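Local coordinates for protein pseudoperoxidase (Leishmania major, PDB 5VIA) that is a pseudoperoxidase that binds heme b through two axial protein ligands in a peroxidase-family fold, any peroxidase activity remaining uncertain, at residues A[13-19]-A[80-84]; A[110-115]-A[277-281]; A[97-103]-A[180-184]; A[47-52]-A[122-126]. All coordinates share one frame. Residue numbers count along the deposited sequence, not the author numbering.

Contact 1: residues A[13-19]-A[80-84]; sequences KYAREDV and YPASS
The N-terminal arm of this peroxidase fold, residues 13-19, runs irregularly to the N-cap residue Ala15 and then enters helix 16-29. Near the surface and away from the heme, it packs against 80-84, the turn between helices 67-79 and 85-99. Two CA pairs set the register: Lys13 to Ala82 at 7.3 Å and Val19 to Tyr80 at 7.6 Å. Lys13 lays its aliphatic chain on the turn, CD 3.7 Å from Ala82 CB; Ala82 itself has positive phi (70/-13). Tyr14, extended (-117/162) with chi1 m, offers a ring face to the edge of Tyr80, also chi1 m, in a T-shaped pair with centroids 5.0 Å apart and planes at 72°. Tyr80 CB adds a CH-pi contact, 4.1 Å from the Tyr14 centroid, and Tyr14 CZ lies 4.2 Å from Pro81 CD. Within the first turn of the helix, Asp18 O lies 2.9 Å from Tyr80 OH, which is hydrogen-bonded to Ser22 OG of the same helix. Val19 CG2 sits 3.8 Å above the Tyr80 centroid, 7° off the normal, a second CH-pi contact. With Tyr80 inserted between Tyr14 and Val19, the arm is held to the turn chiefly by aromatic and CH-pi contacts, while Ser22 satisfies the tyrosine's polar end.

Contact 2: residues A[110-115]-A[277-281]; sequences QWRWGR and MIESN
Residues 111-113 are extended: Trp111 (-55/133), Arg112 (-112/160) and Trp113 (-123/173), the last two a weakly bonded strand antiparallel to 286-287. They lead to Gly114, whose positive phi (100/15) turns the chain into Arg115. Opposite them, 277-281 holds the final residues of helix 263-279 and the exit through Ser280 (-60/137). Arg112 and Glu279 are the nearest CA pair, 7.9 Å apart. The key side chain is Arg115 (chi1 m, chi2 and chi3 t, chi4 78°), which reaches the helix end and donates twice to the carbonyl of Ile278: NE to Ile278 O at 3.0 Å and NH2 to Ile278 O at 3.3 Å. Its NH1 turns back to Arg112 O at 2.7 Å and also forms a salt bridge with Asp87 of helix 85-99. Ile278, chi1 p, sets CD1 4.2 Å from Trp111 CD1, at the edge of an indole anchored by NE1 to Ser90. Glu279 bonds through water. One water accepts from Arg112 N (2.9 Å) and Arg115 NH2 (3.1 Å) and donates to Glu279 OE2 (2.6 Å); another links Arg112 NH1 (2.5 Å) to Glu279 OE1 (2.9 Å). Directly, Arg112 NH1 and Glu279 OE1 stay 4.3 Å apart, too far for a salt bridge. Met277 of the same helix end touches the heme. One guanidinium thus serves carbonyls of both segments and a carboxylate, while solvent mediates the Arg112–Glu279 pairing.

Contact 3: residues A[97-103]-A[180-184]; sequences IKYLNGP and RYTLN
Backbone hydrogen bonding comes first. Helix 85-99 ends in a Schellman motif: Gly102 N bonds to Ile97 O at 2.8 Å and Asn101 N to Lys98 O at 3.1 Å, with Asn101 as the C-prime residue at positive phi (58/30). The turn leaves Leu100 O facing 180-184, an irregular loop, where Leu183 N donates to Leu100 O at 2.9 Å. The register is close, with CA atoms 5.0 Å apart for Leu100–Thr182 and 4.6 Å for Gly102–Leu183. Weaker CA-H...O contacts line the same seam: Thr182 CA to Leu100 O at 3.4 Å and Gly102 CA to Leu183 O at 3.4 Å. A side chain at Gly102 would collide with Ile97 CG2 and crowd Leu183 CB. Among apolar contacts, Leu100 (chi1 m, chi2 t) brings CD2 to 4.0 Å from Tyr181 CD1, at the ring edge, and Leu183 (chi1 t, chi2 t) brings CD1 to 4.2 Å from Ile97 CG1; Leu100 also meets Ala34 and Leu183 meets Ile38, both of helix 33-49. On the exposed side a water bridges Asn101 ND2 (2.8 Å) and Thr182 OG1 (2.9 Å). Arg180 forms a salt bridge with the heme-binding Glu163, and the side chain of Leu183 lies about 8 Å from that of the axial ligand His159. The result is a Schellman-terminated helix docked on a loop near the heme site of the peroxidase fold.

Contact 4: residues A[47-52]-A[122-126]; sequences RRAGFP and PTRNI
A Schellman motif ends helix 33-49 at Gly50 (phi 96°), with Gly50 N bonded to Arg47 O at 3.2 Å, and the extended loop 122-126 lies across this helix end. CA atoms of Gly50 and Arg124 approach to 4.6 Å. Asn125 (chi1 m, chi2 -32°) points its amide at the turn: ND2 donates to Ala49 O at 3.0 Å, while its backbone N donates to Gly50 O at 2.8 Å. A CB on Gly50 would clash with Asn125 OD1. Phe51, also chi1 m, has its CB directed away, yet its ring swings back so that Asn125 ND2 lies over one face, 3.3 Å from Phe51 CZ; Phe135 meets this ring edge-to-face. Arg124 (t, p, t) bends along Pro52, with Arg124 CD 4.1 Å from Pro52 CD. Arg124 NH1 is 2.8 Å from Pro52 O, and its NH2 forms a salt bridge with Glu58. At the other end of the loop segment a water donates to Arg47 O at 2.7 Å and accepts from Thr123 N at 3.0 Å.

From the N terminus, the arm entering helix 16-29 opens contact 1, which closes at 80-84 after 60 mostly helical residues. Contact 4 opens within that loop and closes at 122-126, tying the end of helix 33-49 to the loop before helix 137-142; it crosses all three others. Contact 3 follows contact 1 in series and joins the end of helix 85-99 to the loop before helix 186-194. It crosses contact 2, which ties the 112-113 strand region to the end of helix 263-279. Contact 2 touches contact 1 through Arg115 O and Ser84 OG, and contact 4 through Ser280 O and Arg48 NE; contact 3 lies apart, across the chain's centre from contact 4.

Contact 1: residues A[13-19]-A[80-84]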
loop_
_atom_site.group_PDB
_atom_site.type_symbol
_atom_site.label_atom_id
_atom_site.label_comp_id
_atom_site.label_asym_id
_atom_site.label_seq_id
_atom_site.Cartn_x
_atom_site.Cartn_y
_atom_site.Cartn_z
ATOM N N LYS A 13 15.728 -10.938 -18.845
ATOM C CA LYS A 13 16.154 -10.267 -20.069
ATOM C C LYS A 13 16.680 -8.873 -19.753
ATOM O O LYS A 13 17.595 -8.373 -20.410
ATOM C CB LYS A 13 14.999 -10.180 -21.069
ATOM C CG LYS A 13 15.391 -9.569 -22.406
ATOM C CD LYS A 13 14.253 -9.633 -23.412
ATOM C CE LYS A 13 14.792 -9.751 -24.825
ATOM N NZ LYS A 13 15.797 -8.692 -25.110
ATOM N N TYR A 14 16.106 -8.264 -18.720
ATOM C CA TYR A 14 16.421 -6.888 -18.357
ATOM C C TYR A 14 17.055 -6.773 -16.979
ATOM O O TYR A 14 16.961 -7.687 -16.156
ATOM C CB TYR A 14 15.150 -6.042 -18.375
ATOM C CG TYR A 14 14.318 -6.247 -19.609
ATOM C CD1 TYR A 14 14.773 -5.822 -20.847
ATOM C CD2 TYR A 14 13.078 -6.868 -19.540
ATOM C CE1 TYR A 14 14.023 -6.009 -21.986
ATOM C CE2 TYR A 14 12.320 -7.057 -20.668
ATOM C CZ TYR A 14 12.796 -6.625 -21.894
ATOM O OH TYR A 14 12.045 -6.806 -23.039
ATOM N N ALA A 15 17.692 -5.633 -16.735
ATOM C CA ALA A 15 18.167 -5.286 -15.403
ATOM C C ALA A 15 17.019 -4.670 -14.616
ATOM O O ALA A 15 16.316 -3.793 -15.125
ATOM C CB ALA A 15 19.321 -4.314 -15.495
ATOM N N ARG A 16 16.835 -5.124 -13.378
ATOM C CA ARG A 16 15.739 -4.653 -12.539
ATOM C C ARG A 16 15.818 -3.154 -12.234
ATOM O O ARG A 16 14.791 -2.519 -11.984
ATOM C CB ARG A 16 15.677 -5.466 -11.239
ATOM C CG ARG A 16 16.939 -5.370 -10.392
ATOM C CD ARG A 16 16.933 -6.357 -9.229
ATOM N NE ARG A 16 18.248 -6.403 -8.583
ATOM C CZ ARG A 16 18.604 -7.294 -7.662
ATOM N NH1 ARG A 16 17.745 -8.227 -7.270
ATOM N NH2 ARG A 16 19.823 -7.253 -7.140
ATOM N N GLU A 17 17.026 -2.591 -12.262
ATOM C CA GLU A 17 17.211 -1.169 -11.975
ATOM C C GLU A 17 16.772 -0.293 -13.142
ATOM O O GLU A 17 16.399 0.868 -12.944
ATOM C CB GLU A 17 18.669 -0.853 -11.630
ATOM C CG GLU A 17 19.408 -1.963 -10.919
ATOM C CD GLU A 17 19.999 -2.963 -11.888
ATOM O OE1 GLU A 17 20.484 -2.539 -12.964
ATOM O OE2 GLU A 17 19.969 -4.172 -11.577
ATOM N N ASP A 18 16.833 -0.843 -14.355
ATOM C CA ASP A 18 16.368 -0.130 -15.545
ATOM C C ASP A 18 14.860 0.080 -15.474
ATOM O O ASP A 18 14.364 1.164 -15.785
ATOM C CB ASP A 18 16.723 -0.898 -16.821
ATOM C CG ASP A 18 18.195 -0.800 -17.173
ATOM O OD1 ASP A 18 18.889 0.052 -16.582
ATOM O OD2 ASP A 18 18.652 -1.567 -18.053
ATOM N N VAL A 19 14.137 -0.960 -15.059
ATOM C CA VAL A 19 12.688 -0.873 -14.937
ATOM C C VAL A 19 12.343 0.134 -13.842
ATOM O O VAL A 19 11.496 1.015 -14.036
ATOM C CB VAL A 19 12.046 -2.243 -14.615
ATOM C CG1 VAL A 19 10.522 -2.132 -14.639
ATOM C CG2 VAL A 19 12.516 -3.291 -15.613
ATOM N N TYR A 80 9.427 -2.754 -21.649
ATOM C CA TYR A 80 10.029 -4.034 -21.284
ATOM C C TYR A 80 9.131 -5.234 -21.619
ATOM O O TYR A 80 8.624 -5.906 -20.722
ATOM C CB TYR A 80 10.419 -4.041 -19.796
ATOM C CG TYR A 80 11.378 -2.924 -19.438
ATOM C CD1 TYR A 80 12.729 -3.026 -19.741
ATOM C CD2 TYR A 80 10.929 -1.763 -18.824
ATOM C CE1 TYR A 80 13.609 -2.013 -19.435
ATOM C CE2 TYR A 80 11.804 -0.741 -18.509
ATOM C CZ TYR A 80 13.145 -0.874 -18.817
ATOM O OH TYR A 80 14.027 0.138 -18.511
ATOM N N PRO A 81 8.956 -5.526 -22.920
ATOM C CA PRO A 81 8.224 -6.737 -23.311
ATOM C C PRO A 81 9.037 -7.942 -22.848
ATOM O O PRO A 81 10.146 -7.726 -22.382
ATOM C CB PRO A 81 8.219 -6.655 -24.837
ATOM C CG PRO A 81 9.458 -5.909 -25.166
ATOM C CD PRO A 81 9.607 -4.885 -24.077
ATOM N N ALA A 82 8.517 -9.160 -22.939
ATOM C CA ALA A 82 9.248 -10.344 -22.454
ATOM C C ALA A 82 9.373 -10.430 -20.935
ATOM O O ALA A 82 9.762 -11.471 -20.403
ATOM C CB ALA A 82 10.634 -10.479 -23.114
ATOM N N SER A 83 9.068 -9.342 -20.236
ATOM C CA SER A 83 8.882 -9.418 -18.795
ATOM C C SER A 83 7.416 -9.691 -18.521
ATOM O O SER A 83 6.554 -9.288 -19.298
ATOM C CB SER A 83 9.292 -8.112 -18.122
ATOM O OG SER A 83 8.913 -8.125 -16.756
ATOM N N SER A 84 7.120 -10.383 -17.428
ATOM C CA SER A 84 5.734 -10.549 -17.028
ATOM C C SER A 84 5.236 -9.223 -16.465
ATOM O O SER A 84 6.014 -8.435 -15.909
ATOM C CB SER A 84 5.583 -11.662 -15.992
ATOM O OG SER A 84 5.953 -11.218 -14.695
#

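Contact 2: residues A[110-115]-A[277-281]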
loop_
_atom_site.group_PDB
_atom_site.type_symbol
_atom_site.label_atom_id
_atom_site.label_comp_id
_atom_site.label_asym_id
_atom_site.label_seq_id
_atom_site.Cartn_x
_atom_site.Cartn_y
_atom_site.Cartn_z
ATOM N N GLN A 110 16.994 -7.926 -2.985
ATOM C CA GLN A 110 16.489 -9.282 -2.792
ATOM C C GLN A 110 15.329 -9.617 -3.721
ATOM O O GLN A 110 14.752 -10.702 -3.626
ATOM C CB GLN A 110 16.028 -9.476 -1.346
ATOM C CG GLN A 110 17.146 -9.590 -0.322
ATOM C CD GLN A 110 16.610 -9.662 1.100
ATOM O OE1 GLN A 110 15.403 -9.834 1.321
ATOM N NE2 GLN A 110 17.502 -9.520 2.073
ATOM N N TRP A 111 14.977 -8.677 -4.600
ATOM C CA TRP A 111 13.863 -8.869 -5.531
ATOM C C TRP A 111 14.043 -10.140 -6.355
ATOM O O TRP A 111 15.132 -10.417 -6.873
ATOM C CB TRP A 111 13.729 -7.661 -6.467
ATOM C CG TRP A 111 12.513 -7.727 -7.350
ATOM C CD1 TRP A 111 11.218 -7.475 -6.987
ATOM C CD2 TRP A 111 12.482 -8.071 -8.740
ATOM N NE1 TRP A 111 10.384 -7.636 -8.073
ATOM C CE2 TRP A 111 11.137 -8.004 -9.158
ATOM C CE3 TRP A 111 13.462 -8.432 -9.670
ATOM C CZ2 TRP A 111 10.749 -8.282 -10.471
ATOM C CZ3 TRP A 111 13.076 -8.702 -10.971
ATOM C CH2 TRP A 111 11.730 -8.630 -11.359
ATOM N N ARG A 112 12.977 -10.923 -6.445
ATOM C CA ARG A 112 12.976 -12.118 -7.268
ATOM C C ARG A 112 12.041 -11.945 -8.452
ATOM O O ARG A 112 11.143 -11.096 -8.434
ATOM C CB ARG A 112 12.561 -13.336 -6.441
ATOM C CG ARG A 112 13.629 -13.787 -5.451
ATOM C CD ARG A 112 13.079 -14.835 -4.510
ATOM N NE ARG A 112 14.112 -15.312 -3.595
ATOM C CZ ARG A 112 13.921 -16.260 -2.682
ATOM N NH1 ARG A 112 12.735 -16.835 -2.555
ATOM N NH2 ARG A 112 14.918 -16.632 -1.896
ATOM N N TRP A 113 12.255 -12.757 -9.480
ATOM C CA TRP A 113 11.510 -12.609 -10.719
ATOM C C TRP A 113 10.776 -13.891 -11.093
ATOM O O TRP A 113 10.943 -14.926 -10.449
ATOM C CB TRP A 113 12.445 -12.153 -11.852
ATOM C CG TRP A 113 13.505 -13.144 -12.256
ATOM C CD1 TRP A 113 14.667 -13.428 -11.592
ATOM C CD2 TRP A 113 13.517 -13.949 -13.444
ATOM N NE1 TRP A 113 15.388 -14.377 -12.282
ATOM C CE2 TRP A 113 14.705 -14.710 -13.423
ATOM C CE3 TRP A 113 12.638 -14.100 -14.522
ATOM C CZ2 TRP A 113 15.033 -15.614 -14.438
ATOM C CZ3 TRP A 113 12.967 -14.999 -15.532
ATOM C CH2 TRP A 113 14.152 -15.745 -15.481
ATOM N N GLY A 114 9.956 -13.818 -12.133
ATOM C CA GLY A 114 9.242 -14.987 -12.607
ATOM C C GLY A 114 7.797 -15.054 -12.151
ATOM O O GLY A 114 7.178 -16.121 -12.235
ATOM N N ARG A 115 7.260 -13.939 -11.652
ATOM C CA ARG A 115 5.839 -13.879 -11.301
ATOM C C ARG A 115 5.018 -14.203 -12.541
ATOM O O ARG A 115 5.151 -13.528 -13.568
ATOM C CB ARG A 115 5.449 -12.493 -10.776
ATOM C CG ARG A 115 5.945 -12.180 -9.372
ATOM C CD ARG A 115 5.803 -10.684 -9.031
ATOM N NE ARG A 115 6.455 -10.410 -7.751
ATOM C CZ ARG A 115 7.773 -10.287 -7.606
ATOM N NH1 ARG A 115 8.572 -10.384 -8.663
ATOM N NH2 ARG A 115 8.297 -10.069 -6.408
ATOM N N MET A 277 5.050 -9.422 0.968
ATOM C CA MET A 277 3.803 -9.051 0.312
ATOM C C MET A 277 3.875 -9.218 -1.198
ATOM O O MET A 277 2.976 -9.795 -1.800
ATOM C CB MET A 277 3.417 -7.606 0.651
ATOM C CG MET A 277 2.083 -7.211 0.037
ATOM S SD MET A 277 1.626 -5.509 0.403
ATOM C CE MET A 277 2.894 -4.632 -0.515
ATOM N N ILE A 278 4.940 -8.717 -1.823
ATOM C CA ILE A 278 5.002 -8.746 -3.279
ATOM C C ILE A 278 5.394 -10.120 -3.818
ATOM O O ILE A 278 5.323 -10.346 -5.022
ATOM C CB ILE A 278 5.928 -7.658 -3.861
ATOM C CG1 ILE A 278 7.360 -7.812 -3.335
ATOM C CG2 ILE A 278 5.365 -6.264 -3.538
ATOM C CD1 ILE A 278 8.356 -6.878 -3.996
ATOM N N GLU A 279 5.806 -11.027 -2.929
ATOM C CA GLU A 279 6.094 -12.409 -3.331
ATOM C C GLU A 279 4.967 -13.350 -2.938
ATOM O O GLU A 279 4.920 -14.496 -3.400
ATOM C CB GLU A 279 7.414 -12.905 -2.714
ATOM C CG GLU A 279 8.650 -12.125 -3.168
ATOM C CD GLU A 279 9.960 -12.741 -2.687
ATOM O OE1 GLU A 279 9.934 -13.673 -1.843
ATOM O OE2 GLU A 279 11.022 -12.287 -3.158
ATOM N N SER A 280 4.058 -12.870 -2.091
ATOM C CA SER A 280 2.970 -13.712 -1.570
ATOM C C SER A 280 2.062 -14.274 -2.657
ATOM O O SER A 280 1.685 -13.567 -3.608
ATOM C CB SER A 280 2.130 -12.953 -0.540
ATOM O OG SER A 280 1.529 -11.786 -1.099
ATOM N N ASN A 281 1.718 -15.554 -2.510
ATOM C CA ASN A 281 0.849 -16.253 -3.452
ATOM C C ASN A 281 1.386 -16.271 -4.879
ATOM O O ASN A 281 0.614 -16.268 -5.839
ATOM C CB ASN A 281 -0.591 -15.717 -3.401
ATOM C CG ASN A 281 -1.295 -16.068 -2.108
ATOM O OD1 ASN A 281 -1.590 -15.191 -1.281
ATOM N ND2 ASN A 281 -1.561 -17.355 -1.915
HETATM O O HOH W 1 10.817 -10.241 -4.680
HETATM O O HOH W 2 10.402 -16.271 -3.092
#

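Contact 3: residues A[97-103]-A[180-184]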
loop_
_atom_site.group_PDB
_atom_site.type_symbol
_atom_site.label_atom_id
_atom_site.label_comp_id
_atom_site.label_asym_id
_atom_site.label_seq_id
_atom_site.Cartn_x
_atom_site.Cartn_y
_atom_site.Cartn_z
ATOM N N ILE A 97 8.472 3.604 -3.834
ATOM C CA ILE A 97 9.150 3.780 -2.556
ATOM C C ILE A 97 10.409 4.630 -2.731
ATOM O O ILE A 97 10.654 5.576 -1.962
ATOM C CB ILE A 97 9.539 2.420 -1.935
ATOM C CG1 ILE A 97 8.292 1.575 -1.666
ATOM C CG2 ILE A 97 10.310 2.618 -0.638
ATOM C CD1 ILE A 97 8.609 0.123 -1.338
ATOM N N LYS A 98 11.223 4.276 -3.722
ATOM C CA LYS A 98 12.431 5.032 -4.046
ATOM C C LYS A 98 12.114 6.496 -4.311
ATOM O O LYS A 98 12.798 7.401 -3.803
ATOM C CB LYS A 98 13.099 4.433 -5.292
ATOM C CG LYS A 98 14.407 5.095 -5.710
ATOM C CD LYS A 98 14.976 4.415 -6.954
ATOM C CE LYS A 98 16.415 4.840 -7.249
ATOM N NZ LYS A 98 16.559 6.245 -7.670
ATOM N N TYR A 99 11.090 6.729 -5.126
ATOM C CA TYR A 99 10.740 8.098 -5.499
ATOM C C TYR A 99 10.330 8.882 -4.256
ATOM O O TYR A 99 10.643 10.059 -4.128
ATOM C CB TYR A 99 9.631 8.128 -6.565
ATOM C CG TYR A 99 9.165 9.539 -6.890
ATOM C CD1 TYR A 99 9.885 10.350 -7.755
ATOM C CD2 TYR A 99 8.013 10.060 -6.305
ATOM C CE1 TYR A 99 9.470 11.638 -8.042
ATOM C CE2 TYR A 99 7.589 11.348 -6.578
ATOM C CZ TYR A 99 8.316 12.130 -7.447
ATOM O OH TYR A 99 7.892 13.411 -7.711
ATOM N N LEU A 100 9.659 8.209 -3.328
ATOM C CA LEU A 100 9.180 8.868 -2.121
ATOM C C LEU A 100 10.160 8.773 -0.943
ATOM O O LEU A 100 9.751 8.850 0.223
ATOM C CB LEU A 100 7.803 8.326 -1.737
ATOM C CG LEU A 100 6.730 8.581 -2.797
ATOM C CD1 LEU A 100 5.447 7.873 -2.431
ATOM C CD2 LEU A 100 6.495 10.089 -2.979
ATOM N N ASN A 101 11.445 8.633 -1.256
ATOM C CA ASN A 101 12.508 8.655 -0.245
ATOM C C ASN A 101 12.333 7.573 0.820
ATOM O O ASN A 101 12.734 7.756 1.967
ATOM C CB ASN A 101 12.601 10.040 0.414
ATOM C CG ASN A 101 14.014 10.381 0.867
ATOM O OD1 ASN A 101 14.981 9.716 0.472
ATOM N ND2 ASN A 101 14.146 11.433 1.692
ATOM N N GLY A 102 11.736 6.450 0.434
ATOM C CA GLY A 102 11.489 5.367 1.370
ATOM C C GLY A 102 12.607 4.341 1.384
ATOM O O GLY A 102 13.546 4.417 0.586
ATOM N N PRO A 103 12.540 3.394 2.326
ATOM C CA PRO A 103 13.567 2.351 2.363
ATOM C C PRO A 103 13.227 1.263 1.353
ATOM O O PRO A 103 12.221 0.569 1.515
ATOM C CB PRO A 103 13.465 1.810 3.798
ATOM C CG PRO A 103 12.047 2.076 4.209
ATOM C CD PRO A 103 11.645 3.354 3.499
ATOM N N ARG A 180 2.640 13.981 2.120
ATOM C CA ARG A 180 2.403 13.118 0.968
ATOM C C ARG A 180 3.646 12.479 0.355
ATOM O O ARG A 180 3.536 11.474 -0.333
ATOM C CB ARG A 180 1.703 13.930 -0.129
ATOM C CG ARG A 180 0.349 14.448 0.272
ATOM C CD ARG A 180 -0.327 15.139 -0.877
ATOM N NE ARG A 180 0.287 16.422 -1.164
ATOM C CZ ARG A 180 -0.056 17.177 -2.200
ATOM N NH1 ARG A 180 -0.997 16.750 -3.039
ATOM N NH2 ARG A 180 0.541 18.340 -2.406
ATOM N N TYR A 181 4.816 13.069 0.566
ATOM C CA TYR A 181 5.955 12.721 -0.284
ATOM C C TYR A 181 7.169 12.052 0.367
ATOM O O TYR A 181 8.150 11.806 -0.325
ATOM C CB TYR A 181 6.392 13.935 -1.111
ATOM C CG TYR A 181 5.302 14.455 -2.028
ATOM C CD1 TYR A 181 4.758 13.645 -3.025
ATOM C CD2 TYR A 181 4.818 15.750 -1.895
ATOM C CE1 TYR A 181 3.762 14.121 -3.874
ATOM C CE2 TYR A 181 3.833 16.232 -2.734
ATOM C CZ TYR A 181 3.305 15.410 -3.718
ATOM O OH TYR A 181 2.314 15.896 -4.548
ATOM N N THR A 182 7.102 11.728 1.661
ATOM C CA THR A 182 8.208 11.001 2.318
ATOM C C THR A 182 7.701 9.751 3.031
ATOM O O THR A 182 6.905 9.847 3.981
ATOM C CB THR A 182 8.973 11.899 3.309
ATOM O OG1 THR A 182 9.413 13.085 2.633
ATOM C CG2 THR A 182 10.186 11.195 3.851
ATOM N N LEU A 183 8.148 8.579 2.582
ATOM C CA LEU A 183 7.700 7.337 3.207
ATOM C C LEU A 183 8.655 6.986 4.344
ATOM O O LEU A 183 9.709 6.383 4.127
ATOM C CB LEU A 183 7.605 6.194 2.190
ATOM C CG LEU A 183 6.639 5.033 2.489
ATOM C CD1 LEU A 183 6.568 4.046 1.323
ATOM C CD2 LEU A 183 7.003 4.292 3.773
ATOM N N ASN A 184 8.281 7.383 5.550
ATOM C CA ASN A 184 9.062 7.054 6.740
ATOM C C ASN A 184 8.157 6.719 7.920
ATOM O O ASN A 184 6.967 6.474 7.741
ATOM C CB ASN A 184 10.037 8.180 7.086
ATOM C CG ASN A 184 9.334 9.478 7.432
ATOM O OD1 ASN A 184 8.123 9.504 7.678
ATOM N ND2 ASN A 184 10.092 10.570 7.446
HETATM O O HOH W 3 12.174 13.381 1.861
#

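Contact 4: residues A[47-52]-A[122-126]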
loop_
_atom_site.group_PDB
_atom_site.type_symbol
_atom_site.label_atom_id
_atom_site.label_comp_id
_atom_site.label_asym_id
_atom_site.label_seq_id
_atom_site.Cartn_x
_atom_site.Cartn_y
_atom_site.Cartn_z
ATOM N N ARG A 47 -5.720 -9.093 -3.440
ATOM C CA ARG A 47 -6.555 -9.846 -4.375
ATOM C C ARG A 47 -6.094 -11.309 -4.508
ATOM O O ARG A 47 -6.918 -12.227 -4.518
ATOM C CB ARG A 47 -6.623 -9.156 -5.740
ATOM C CG ARG A 47 -7.453 -7.877 -5.715
ATOM C CD ARG A 47 -7.280 -7.055 -6.990
ATOM N NE ARG A 47 -7.721 -7.786 -8.166
ATOM C CZ ARG A 47 -8.988 -7.838 -8.574
ATOM N NH1 ARG A 47 -9.943 -7.200 -7.891
ATOM N NH2 ARG A 47 -9.309 -8.529 -9.660
ATOM N N ARG A 48 -4.789 -11.527 -4.604
ATOM C CA ARG A 48 -4.279 -12.908 -4.663
ATOM C C ARG A 48 -4.633 -13.697 -3.396
ATOM O O ARG A 48 -4.824 -14.915 -3.440
ATOM C CB ARG A 48 -2.768 -12.912 -4.891
ATOM C CG ARG A 48 -2.315 -12.363 -6.248
ATOM C CD ARG A 48 -0.827 -12.694 -6.525
ATOM N NE ARG A 48 0.078 -12.283 -5.447
ATOM C CZ ARG A 48 0.535 -11.044 -5.273
ATOM N NH1 ARG A 48 0.153 -10.070 -6.091
ATOM N NH2 ARG A 48 1.366 -10.768 -4.276
ATOM N N ALA A 49 -4.731 -12.999 -2.270
ATOM C CA ALA A 49 -5.016 -13.637 -0.986
ATOM C C ALA A 49 -6.510 -13.795 -0.708
ATOM O O ALA A 49 -6.896 -14.426 0.274
ATOM C CB ALA A 49 -4.348 -12.862 0.146
ATOM N N GLY A 50 -7.357 -13.218 -1.558
ATOM C CA GLY A 50 -8.789 -13.406 -1.407
ATOM C C GLY A 50 -9.454 -12.284 -0.634
ATOM O O GLY A 50 -10.586 -12.437 -0.162
ATOM N N PHE A 51 -8.770 -11.142 -0.532
ATOM C CA PHE A 51 -9.333 -9.990 0.146
ATOM C C PHE A 51 -9.479 -8.759 -0.763
ATOM O O PHE A 51 -9.089 -7.659 -0.353
ATOM C CB PHE A 51 -8.461 -9.611 1.352
ATOM C CG PHE A 51 -8.398 -10.681 2.425
ATOM C CD1 PHE A 51 -9.489 -10.925 3.243
ATOM C CD2 PHE A 51 -7.240 -11.423 2.619
ATOM C CE1 PHE A 51 -9.435 -11.902 4.232
ATOM C CE2 PHE A 51 -7.172 -12.403 3.605
ATOM C CZ PHE A 51 -8.266 -12.647 4.411
ATOM N N PRO A 52 -10.063 -8.925 -1.975
ATOM C CA PRO A 52 -10.317 -7.695 -2.730
ATOM C C PRO A 52 -11.330 -6.867 -1.950
ATOM O O PRO A 52 -12.276 -7.447 -1.402
ATOM C CB PRO A 52 -10.960 -8.209 -4.027
ATOM C CG PRO A 52 -11.641 -9.492 -3.634
ATOM C CD PRO A 52 -10.704 -10.097 -2.607
ATOM N N PRO A 122 -10.946 -14.263 -9.813
ATOM C CA PRO A 122 -10.948 -13.490 -8.565
ATOM C C PRO A 122 -11.673 -14.268 -7.459
ATOM O O PRO A 122 -12.684 -14.910 -7.726
ATOM C CB PRO A 122 -11.753 -12.229 -8.930
ATOM C CG PRO A 122 -11.711 -12.151 -10.437
ATOM C CD PRO A 122 -11.656 -13.570 -10.909
ATOM N N THR A 123 -11.148 -14.239 -6.243
ATOM C CA THR A 123 -11.792 -14.927 -5.133
ATOM C C THR A 123 -12.045 -13.918 -4.039
ATOM O O THR A 123 -11.308 -12.954 -3.912
ATOM C CB THR A 123 -10.863 -15.996 -4.529
ATOM O OG1 THR A 123 -9.609 -15.383 -4.219
ATOM C CG2 THR A 123 -10.643 -17.139 -5.505
ATOM N N ARG A 124 -13.087 -14.137 -3.251
ATOM C CA ARG A 124 -13.333 -13.294 -2.088
ATOM C C ARG A 124 -13.607 -14.215 -0.908
ATOM O O ARG A 124 -14.567 -14.986 -0.922
ATOM C CB ARG A 124 -14.510 -12.337 -2.346
ATOM C CG ARG A 124 -15.094 -11.668 -1.105
ATOM C CD ARG A 124 -14.211 -10.560 -0.576
ATOM N NE ARG A 124 -14.758 -9.977 0.653
ATOM C CZ ARG A 124 -14.125 -9.066 1.385
ATOM N NH1 ARG A 124 -12.933 -8.619 1.006
ATOM N NH2 ARG A 124 -14.683 -8.601 2.495
ATOM N N ASN A 125 -12.730 -14.169 0.088
ATOM C CA ASN A 125 -12.940 -14.925 1.316
ATOM C C ASN A 125 -14.234 -14.494 2.001
ATOM O O ASN A 125 -14.660 -13.341 1.880
ATOM C CB ASN A 125 -11.744 -14.720 2.238
ATOM C CG ASN A 125 -10.462 -15.230 1.626
ATOM O OD1 ASN A 125 -10.476 -16.203 0.869
ATOM N ND2 ASN A 125 -9.353 -14.575 1.928
ATOM N N ILE A 126 -14.858 -15.415 2.718
ATOM C CA ILE A 126 -16.118 -15.139 3.396
ATOM C C ILE A 126 -15.911 -15.203 4.907
ATOM O O ILE A 126 -15.412 -16.207 5.420
ATOM C CB ILE A 126 -17.177 -16.180 2.987
ATOM C CG1 ILE A 126 -17.432 -16.105 1.478
ATOM C CG2 ILE A 126 -18.474 -15.979 3.768
ATOM C CD1 ILE A 126 -18.187 -17.298 0.917
HETATM O O HOH W 4 -9.287 -11.957 -5.704
#